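PDB 3UFC: putative CRISPR-associated endoribonuclease-like protein Cas6 from Pyrococcus furiosus, which binds CRISPR RNA and is related to the Cas6 endoribonucleases of the CRISPR system, which defends the cell against viruses and other mobile genetic elements. Local coordinates for residues L44-R56 with E223-M236. Residues are numbered along the deposited sequence; the frame is centred on the assembly and turned at random.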
ATOM      1  N   LEU A  44      15.750  -1.617  -2.764  1.00 33.96           N
ATOM      2  CA  LEU A  44      14.858  -1.500  -1.613  1.00 31.98           C
ATOM      3  C   LEU A  44      13.413  -1.401  -2.085  1.00 29.91           C
ATOM      4  O   LEU A  44      12.505  -1.991  -1.499  1.00 28.87           O
ATOM      5  CB  LEU A  44      15.206  -0.259  -0.787  1.00 31.30           C
ATOM      6  CG  LEU A  44      16.647  -0.131  -0.298  1.00 32.81           C
ATOM      7  CD1 LEU A  44      16.749   1.063   0.649  1.00 33.15           C
ATOM      8  CD2 LEU A  44      17.075  -1.414   0.411  1.00 33.13           C
ATOM      9  N   LEU A  45      13.210  -0.638  -3.151  1.00 28.75           N
ATOM     10  CA  LEU A  45      11.885  -0.444  -3.716  1.00 28.33           C
ATOM     11  C   LEU A  45      11.263  -1.728  -4.249  1.00 27.61           C
ATOM     12  O   LEU A  45      10.055  -1.928  -4.124  1.00 25.11           O
ATOM     13  CB  LEU A  45      11.951   0.589  -4.843  1.00 27.90           C
ATOM     14  CG  LEU A  45      11.527   2.039  -4.588  1.00 29.94           C
ATOM     15  CD1 LEU A  45      11.786   2.452  -3.158  1.00 28.37           C
ATOM     16  CD2 LEU A  45      12.269   2.939  -5.577  1.00 30.27           C
ATOM     17  N   GLU A  46      12.090  -2.597  -4.831  1.00 27.92           N
ATOM     18  CA  GLU A  46      11.607  -3.847  -5.418  1.00 29.54           C
ATOM     19  C   GLU A  46      11.611  -5.051  -4.480  1.00 30.22           C
ATOM     20  O   GLU A  46      11.091  -6.113  -4.826  1.00 30.72           O
ATOM     21  CB  GLU A  46      12.433  -4.190  -6.668  1.00 32.05           C
ATOM     22  CG  GLU A  46      12.507  -3.072  -7.701  1.00 35.78           C
ATOM     23  CD  GLU A  46      13.124  -3.524  -9.019  1.00 39.47           C
ATOM     24  OE1 GLU A  46      14.156  -4.227  -8.984  1.00 39.09           O
ATOM     25  OE2 GLU A  46      12.577  -3.171 -10.089  1.00 40.04           O
ATOM     26  N   SER A  47      12.188  -4.893  -3.296  1.00 28.87           N
ATOM     27  CA  SER A  47      12.248  -5.997  -2.343  1.00 29.08           C
ATOM     28  C   SER A  47      10.875  -6.435  -1.858  1.00 29.43           C
ATOM     29  O   SER A  47      10.046  -5.607  -1.477  1.00 29.52           O
ATOM     30  CB  SER A  47      13.104  -5.610  -1.138  1.00 27.78           C
ATOM     31  OG  SER A  47      12.916  -6.531  -0.075  1.00 27.36           O
ATOM     32  N   PRO A  48      10.616  -7.753  -1.862  1.00 29.34           N
ATOM     33  CA  PRO A  48       9.323  -8.273  -1.408  1.00 29.09           C
ATOM     34  C   PRO A  48       9.092  -8.099   0.098  1.00 28.99           C
ATOM     35  O   PRO A  48       8.007  -8.387   0.592  1.00 29.97           O
ATOM     36  CB  PRO A  48       9.377  -9.746  -1.825  1.00 31.07           C
ATOM     37  CG  PRO A  48      10.842 -10.068  -1.694  1.00 30.59           C
ATOM     38  CD  PRO A  48      11.487  -8.847  -2.331  1.00 28.76           C
ATOM     39  N   HIS A  49      10.100  -7.629   0.832  1.00 27.61           N
ATOM     40  CA  HIS A  49       9.927  -7.431   2.272  1.00 28.54           C
ATOM     41  C   HIS A  49       9.167  -6.141   2.592  1.00 27.18           C
ATOM     42  O   HIS A  49       8.853  -5.863   3.750  1.00 25.63           O
ATOM     43  CB  HIS A  49      11.273  -7.436   2.988  1.00 32.05           C
ATOM     44  CG  HIS A  49      12.007  -8.734   2.872  1.00 37.18           C
ATOM     45  ND1 HIS A  49      12.984  -8.955   1.926  1.00 40.82           N
ATOM     46  CD2 HIS A  49      11.889  -9.889   3.569  1.00 39.62           C
ATOM     47  CE1 HIS A  49      13.437 -10.191   2.045  1.00 40.31           C
ATOM     48  NE2 HIS A  49      12.790 -10.779   3.033  1.00 40.54           N
ATOM     49  N   GLY A  50       8.882  -5.361   1.557  1.00 25.11           N
ATOM     50  CA  GLY A  50       8.126  -4.135   1.730  1.00 25.63           C
ATOM     51  C   GLY A  50       8.787  -3.026   2.517  1.00 25.44           C
ATOM     52  O   GLY A  50       8.440  -2.799   3.675  1.00 24.70           O
ATOM     53  N   TYR A  51       9.729  -2.332   1.886  1.00 24.87           N
ATOM     54  CA  TYR A  51      10.424  -1.221   2.527  1.00 24.97           C
ATOM     55  C   TYR A  51       9.583   0.043   2.433  1.00 24.19           C
ATOM     56  O   TYR A  51       9.973   1.098   2.933  1.00 25.11           O
ATOM     57  CB  TYR A  51      11.780  -0.965   1.861  1.00 24.08           C
ATOM     58  CG  TYR A  51      12.863  -1.938   2.262  1.00 26.36           C
ATOM     59  CD1 TYR A  51      12.878  -3.248   1.776  1.00 27.84           C
ATOM     60  CD2 TYR A  51      13.878  -1.547   3.128  1.00 27.25           C
ATOM     61  CE1 TYR A  51      13.890  -4.142   2.149  1.00 29.35           C
ATOM     62  CE2 TYR A  51      14.886  -2.426   3.506  1.00 29.97           C
ATOM     63  CZ  TYR A  51      14.888  -3.717   3.014  1.00 28.62           C
ATOM     64  OH  TYR A  51      15.894  -4.571   3.393  1.00 31.76           O
ATOM     65  N   TRP A  52       8.428  -0.068   1.785  1.00 22.85           N
ATOM     66  CA  TRP A  52       7.527   1.069   1.628  1.00 21.27           C
ATOM     67  C   TRP A  52       6.168   0.561   1.181  1.00 22.92           C
ATOM     68  O   TRP A  52       5.990  -0.639   0.950  1.00 24.32           O
ATOM     69  CB  TRP A  52       8.074   2.047   0.576  1.00 19.39           C
ATOM     70  CG  TRP A  52       8.148   1.461  -0.817  1.00 21.15           C
ATOM     71  CD1 TRP A  52       8.854   0.355  -1.206  1.00 22.66           C
ATOM     72  CD2 TRP A  52       7.497   1.956  -1.998  1.00 20.84           C
ATOM     73  NE1 TRP A  52       8.683   0.132  -2.556  1.00 22.33           N
ATOM     74  CE2 TRP A  52       7.857   1.099  -3.066  1.00 22.37           C
ATOM     75  CE3 TRP A  52       6.644   3.040  -2.258  1.00 20.78           C
ATOM     76  CZ2 TRP A  52       7.392   1.294  -4.374  1.00 20.84           C
ATOM     77  CZ3 TRP A  52       6.182   3.232  -3.561  1.00 20.63           C
ATOM     78  CH2 TRP A  52       6.560   2.360  -4.602  1.00 20.47           C
ATOM     79  N   THR A  53       5.214   1.475   1.053  1.00 21.48           N
ATOM     80  CA  THR A  53       3.874   1.121   0.611  1.00 21.80           C
ATOM     81  C   THR A  53       3.234   2.314  -0.079  1.00 22.35           C
ATOM     82  O   THR A  53       3.736   3.436   0.013  1.00 21.54           O
ATOM     83  CB  THR A  53       2.971   0.718   1.809  1.00 20.51           C
ATOM     84  OG1 THR A  53       1.663   0.396   1.332  1.00 20.85           O
ATOM     85  CG2 THR A  53       2.843   1.864   2.807  1.00 19.95           C
ATOM     86  N   PHE A  54       2.151   2.061  -0.803  1.00 21.87           N
ATOM     87  CA  PHE A  54       1.406   3.140  -1.425  1.00 22.01           C
ATOM     88  C   PHE A  54      -0.054   2.738  -1.517  1.00 22.46           C
ATOM     89  O   PHE A  54      -0.392   1.554  -1.497  1.00 21.94           O
ATOM     90  CB  PHE A  54       1.989   3.578  -2.789  1.00 20.57           C
ATOM     91  CG  PHE A  54       1.913   2.548  -3.895  1.00 22.64           C
ATOM     92  CD1 PHE A  54       2.976   1.678  -4.129  1.00 22.72           C
ATOM     93  CD2 PHE A  54       0.833   2.534  -4.776  1.00 22.49           C
ATOM     94  CE1 PHE A  54       2.971   0.813  -5.237  1.00 22.83           C
ATOM     95  CE2 PHE A  54       0.814   1.674  -5.887  1.00 22.18           C
ATOM     96  CZ  PHE A  54       1.888   0.815  -6.116  1.00 23.10           C
ATOM     97  N   SER A  55      -0.920   3.741  -1.568  1.00 22.43           N
ATOM     98  CA  SER A  55      -2.354   3.521  -1.618  1.00 21.96           C
ATOM     99  C   SER A  55      -2.868   3.282  -3.026  1.00 21.75           C
ATOM    100  O   SER A  55      -2.124   3.323  -4.005  1.00 20.78           O
ATOM    101  CB  SER A  55      -3.078   4.748  -1.076  1.00 25.10           C
ATOM    102  OG  SER A  55      -2.999   5.813  -2.023  1.00 24.90           O
ATOM    103  N   ARG A  56      -4.164   3.023  -3.104  1.00 20.37           N
ATOM    104  CA  ARG A  56      -4.817   2.874  -4.385  1.00 23.42           C
ATOM    105  C   ARG A  56      -5.058   4.342  -4.763  1.00 25.31           C
ATOM    106  O   ARG A  56      -4.960   5.233  -3.910  1.00 22.16           O
ATOM    107  CB  ARG A  56      -6.144   2.129  -4.216  1.00 24.80           C
ATOM    108  CG  ARG A  56      -5.989   0.615  -4.008  1.00 23.71           C
ATOM    109  CD  ARG A  56      -5.757  -0.104  -5.333  1.00 23.31           C
ATOM    110  NE  ARG A  56      -6.960  -0.075  -6.158  1.00 23.86           N
ATOM    111  CZ  ARG A  56      -7.009  -0.416  -7.440  1.00 20.82           C
ATOM    112  NH1 ARG A  56      -5.914  -0.823  -8.067  1.00 23.80           N
ATOM    113  NH2 ARG A  56      -8.154  -0.329  -8.102  1.00 21.46           N
ATOM    114  N   GLU A 223       3.873   2.959   8.814  1.00 19.07           N
ATOM    115  CA  GLU A 223       4.832   3.549   7.891  1.00 21.34           C
ATOM    116  C   GLU A 223       5.126   2.724   6.641  1.00 21.22           C
ATOM    117  O   GLU A 223       5.329   3.298   5.569  1.00 20.73           O
ATOM    118  CB  GLU A 223       6.148   3.847   8.620  1.00 22.80           C
ATOM    119  CG  GLU A 223       5.963   4.653   9.905  1.00 26.71           C
ATOM    120  CD  GLU A 223       7.270   4.903  10.650  1.00 31.56           C
ATOM    121  OE1 GLU A 223       8.176   4.044  10.603  1.00 30.92           O
ATOM    122  OE2 GLU A 223       7.381   5.956  11.308  1.00 37.09           O
ATOM    123  N   ASN A 224       5.154   1.395   6.773  1.00 19.20           N
ATOM    124  CA  ASN A 224       5.455   0.523   5.634  1.00 21.50           C
ATOM    125  C   ASN A 224       4.319  -0.372   5.158  1.00 19.25           C
ATOM    126  O   ASN A 224       4.521  -1.206   4.275  1.00 19.88           O
ATOM    127  CB  ASN A 224       6.675  -0.356   5.937  1.00 20.28           C
ATOM    128  CG  ASN A 224       7.917   0.457   6.209  1.00 24.19           C
ATOM    129  OD1 ASN A 224       8.235   1.384   5.464  1.00 22.58           O
ATOM    130  ND2 ASN A 224       8.634   0.113   7.274  1.00 25.21           N
ATOM    131  N   GLY A 225       3.134  -0.194   5.735  1.00 19.77           N
ATOM    132  CA  GLY A 225       1.986  -0.993   5.352  1.00 18.46           C
ATOM    133  C   GLY A 225       1.864  -2.281   6.163  1.00 20.47           C
ATOM    134  O   GLY A 225       2.861  -2.801   6.667  1.00 18.96           O
ATOM    135  N   PHE A 226       0.639  -2.783   6.298  1.00 18.09           N
ATOM    136  CA  PHE A 226       0.380  -4.028   7.024  1.00 20.53           C
ATOM    137  C   PHE A 226       0.272  -5.148   6.008  1.00 18.74           C
ATOM    138  O   PHE A 226      -0.267  -4.949   4.922  1.00 18.86           O
ATOM    139  CB  PHE A 226      -0.941  -3.953   7.794  1.00 17.66           C
ATOM    140  CG  PHE A 226      -0.813  -3.334   9.149  1.00 22.26           C
ATOM    141  CD1 PHE A 226      -0.400  -4.098  10.239  1.00 22.12           C
ATOM    142  CD2 PHE A 226      -1.069  -1.977   9.332  1.00 20.40           C
ATOM    143  CE1 PHE A 226      -0.241  -3.517  11.500  1.00 23.43           C
ATOM    144  CE2 PHE A 226      -0.913  -1.387  10.592  1.00 24.10           C
ATOM    145  CZ  PHE A 226      -0.498  -2.164  11.676  1.00 22.19           C
ATOM    146  N   GLY A 227       0.792  -6.318   6.355  1.00 20.67           N
ATOM    147  CA  GLY A 227       0.689  -7.448   5.448  1.00 19.15           C
ATOM    148  C   GLY A 227       1.806  -7.608   4.436  1.00 21.14           C
ATOM    149  O   GLY A 227       2.925  -7.143   4.642  1.00 20.79           O
ATOM    150  N   GLU A 228       1.485  -8.272   3.330  1.00 21.74           N
ATOM    151  CA  GLU A 228       2.463  -8.554   2.282  1.00 23.10           C
ATOM    152  C   GLU A 228       2.237  -7.736   1.022  1.00 21.04           C
ATOM    153  O   GLU A 228       1.211  -7.070   0.875  1.00 20.34           O
ATOM    154  CB  GLU A 228       2.400 -10.041   1.906  1.00 25.99           C
ATOM    155  CG  GLU A 228       2.521 -10.986   3.084  1.00 33.02           C
ATOM    156  CD  GLU A 228       2.316 -12.436   2.685  1.00 35.44           C
ATOM    157  OE1 GLU A 228       3.021 -12.897   1.762  1.00 35.01           O
ATOM    158  OE2 GLU A 228       1.456 -13.110   3.295  1.00 34.39           O
ATOM    159  N   LYS A 229       3.210  -7.802   0.115  1.00 20.53           N
ATOM    160  CA  LYS A 229       3.140  -7.105  -1.170  1.00 21.63           C
ATOM    161  C   LYS A 229       2.953  -5.598  -1.023  1.00 20.33           C
ATOM    162  O   LYS A 229       2.447  -4.949  -1.940  1.00 20.22           O
ATOM    163  CB  LYS A 229       1.969  -7.657  -1.991  1.00 23.79           C
ATOM    164  CG  LYS A 229       1.974  -9.168  -2.194  1.00 29.17           C
ATOM    165  CD  LYS A 229       3.180  -9.606  -3.010  1.00 33.62           C
ATOM    166  CE  LYS A 229       3.074 -11.073  -3.408  1.00 38.90           C
ATOM    167  NZ  LYS A 229       4.192 -11.480  -4.306  1.00 41.54           N
ATOM    168  N   THR A 230       3.367  -5.032   0.106  1.00 20.34           N
ATOM    169  CA  THR A 230       3.160  -3.602   0.313  1.00 20.57           C
ATOM    170  C   THR A 230       3.799  -2.703  -0.745  1.00 21.16           C
ATOM    171  O   THR A 230       3.216  -1.683  -1.123  1.00 21.57           O
ATOM    172  CB  THR A 230       3.624  -3.156   1.734  1.00 20.05           C
ATOM    173  OG1 THR A 230       5.043  -3.325   1.870  1.00 17.58           O
ATOM    174  CG2 THR A 230       2.906  -3.990   2.799  1.00 18.10           C
ATOM    175  N   ASN A 231       4.974  -3.086  -1.236  1.00 20.55           N
ATOM    176  CA  ASN A 231       5.672  -2.292  -2.245  1.00 23.22           C
ATOM    177  C   ASN A 231       4.942  -2.281  -3.588  1.00 24.22           C
ATOM    178  O   ASN A 231       5.238  -1.457  -4.456  1.00 22.16           O
ATOM    179  CB  ASN A 231       7.104  -2.803  -2.428  1.00 23.97           C
ATOM    180  CG  ASN A 231       7.156  -4.219  -2.952  1.00 27.23           C
ATOM    181  OD1 ASN A 231       6.470  -5.104  -2.446  1.00 26.36           O
ATOM    182  ND2 ASN A 231       7.986  -4.446  -3.970  1.00 26.85           N
ATOM    183  N   LEU A 232       3.979  -3.187  -3.751  1.00 23.58           N
ATOM    184  CA  LEU A 232       3.204  -3.247  -4.986  1.00 24.08           C
ATOM    185  C   LEU A 232       1.932  -2.418  -4.840  1.00 23.31           C
ATOM    186  O   LEU A 232       1.061  -2.434  -5.713  1.00 23.65           O
ATOM    187  CB  LEU A 232       2.841  -4.696  -5.331  1.00 25.22           C
ATOM    188  CG  LEU A 232       4.017  -5.649  -5.556  1.00 28.24           C
ATOM    189  CD1 LEU A 232       3.477  -7.030  -5.917  1.00 29.76           C
ATOM    190  CD2 LEU A 232       4.919  -5.116  -6.667  1.00 27.13           C
ATOM    191  N   GLY A 233       1.825  -1.704  -3.722  1.00 22.20           N
ATOM    192  CA  GLY A 233       0.665  -0.859  -3.491  1.00 19.91           C
ATOM    193  C   GLY A 233      -0.411  -1.463  -2.612  1.00 20.70           C
ATOM    194  O   GLY A 233      -1.604  -1.280  -2.874  1.00 18.06           O
ATOM    195  N   PHE A 234       0.004  -2.162  -1.556  1.00 18.46           N
ATOM    196  CA  PHE A 234      -0.931  -2.804  -0.642  1.00 18.47           C
ATOM    197  C   PHE A 234      -0.646  -2.552   0.829  1.00 17.48           C
ATOM    198  O   PHE A 234       0.473  -2.209   1.210  1.00 17.59           O
ATOM    199  CB  PHE A 234      -0.924  -4.326  -0.857  1.00 20.11           C
ATOM    200  CG  PHE A 234      -1.484  -4.753  -2.178  1.00 20.52           C
ATOM    201  CD1 PHE A 234      -0.663  -4.858  -3.299  1.00 22.36           C
ATOM    202  CD2 PHE A 234      -2.842  -5.019  -2.309  1.00 20.23           C
ATOM    203  CE1 PHE A 234      -1.193  -5.224  -4.544  1.00 21.50           C
ATOM    204  CE2 PHE A 234      -3.385  -5.385  -3.546  1.00 22.61           C
ATOM    205  CZ  PHE A 234      -2.556  -5.486  -4.663  1.00 22.74           C
ATOM    206  N   GLY A 235      -1.678  -2.733   1.646  1.00 17.91           N
ATOM    207  CA  GLY A 235      -1.539  -2.609   3.088  1.00 19.21           C
ATOM    208  C   GLY A 235      -1.348  -1.246   3.713  1.00 18.67           C
ATOM    209  O   GLY A 235      -1.069  -1.158   4.909  1.00 20.22           O
ATOM    210  N   MET A 236      -1.496  -0.181   2.938  1.00 19.56           N
ATOM    211  CA  MET A 236      -1.315   1.144   3.513  1.00 18.83           C
ATOM    212  C   MET A 236      -2.545   1.511   4.322  1.00 19.54           C
ATOM    213  O   MET A 236      -3.667   1.253   3.901  1.00 16.74           O
ATOM    214  CB  MET A 236      -1.082   2.193   2.424  1.00 18.74           C
ATOM    215  CG  MET A 236      -0.664   3.541   3.009  1.00 21.50           C
ATOM    216  SD  MET A 236      -0.211   4.765   1.771  1.00 20.95           S
ATOM    217  CE  MET A 236       0.199   6.194   2.888  1.00 16.09           C
TER
HETATM  218  O   HOH W   1       8.385  -7.008  -5.629  1.00 50.70           O
HETATM  219  O   HOH W   2       5.603  -9.204  -0.189  1.00 35.84           O
HETATM  220  O   HOH W   3      -2.572   0.443  -4.641  1.00 29.24           O
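Leu-45 O takes two side-chain N-H groups at once: Trp-52 NE1 comes in the carbonyl plane, on a lone pair, nearly straight at 174°, while Asn-231 ND2 reaches across at 3.3 Å. Water 1 bridges the same ND2 to Glu-46 O, so the amide is held at the C-terminal end of helix 42-46. Farther on, water 2 joins Pro-48 O to Lys-229 N. Gly-50 follows with positive phi, its bare CA only 3.2 Å from Thr-230 OG1. Gly-50 O and Asn-224 O share a partner outside, Arg-169 NH2 of helix 158-174.

The Trp-52 indole is clamped near its rim, with Asn-231 CA over one face and Leu-45 CD1 over the other; the Asn-231 amide stands steeply to the ring, at 70°. The Trp-52 carbonyl O accepts from Thr-230 OG1 at 3.0 Å, the hydroxyl tilted from the carbonyl plane. Thr-53 uses both branches. OG1, anti to the backbone N (chi1 179°), donates to Phe-234 O at 2.9 Å from above the carbonyl plane, and CG2 lies 3.6 Å from Gly-225 N, while the Met-236 chain crosses the threonine at a slant, CB and CG against its methyl. Thr-53 CA-H also points at Thr-230 O (CA to O 3.4 Å), an oxygen that already receives Gly-233 N and Phe-234 N from one face.

Phe-54 lays a ring face on the bare backbone of Gly-233, while Asn-231 O meets the ring edge, 3.3 Å from CE1. At Ser-55 the Met-236 SD packs 3.6 Å from the backbone N.

Residues 225-235 read GFGEKTNLGFG, consistent with the glycine-rich loop of Cas6 and other RAMP proteins. The loop lies between the two ferredoxin-like domains, wedged against the edge strand 53-59 of the N-terminal one just before strand 237-239 of the C-terminal one.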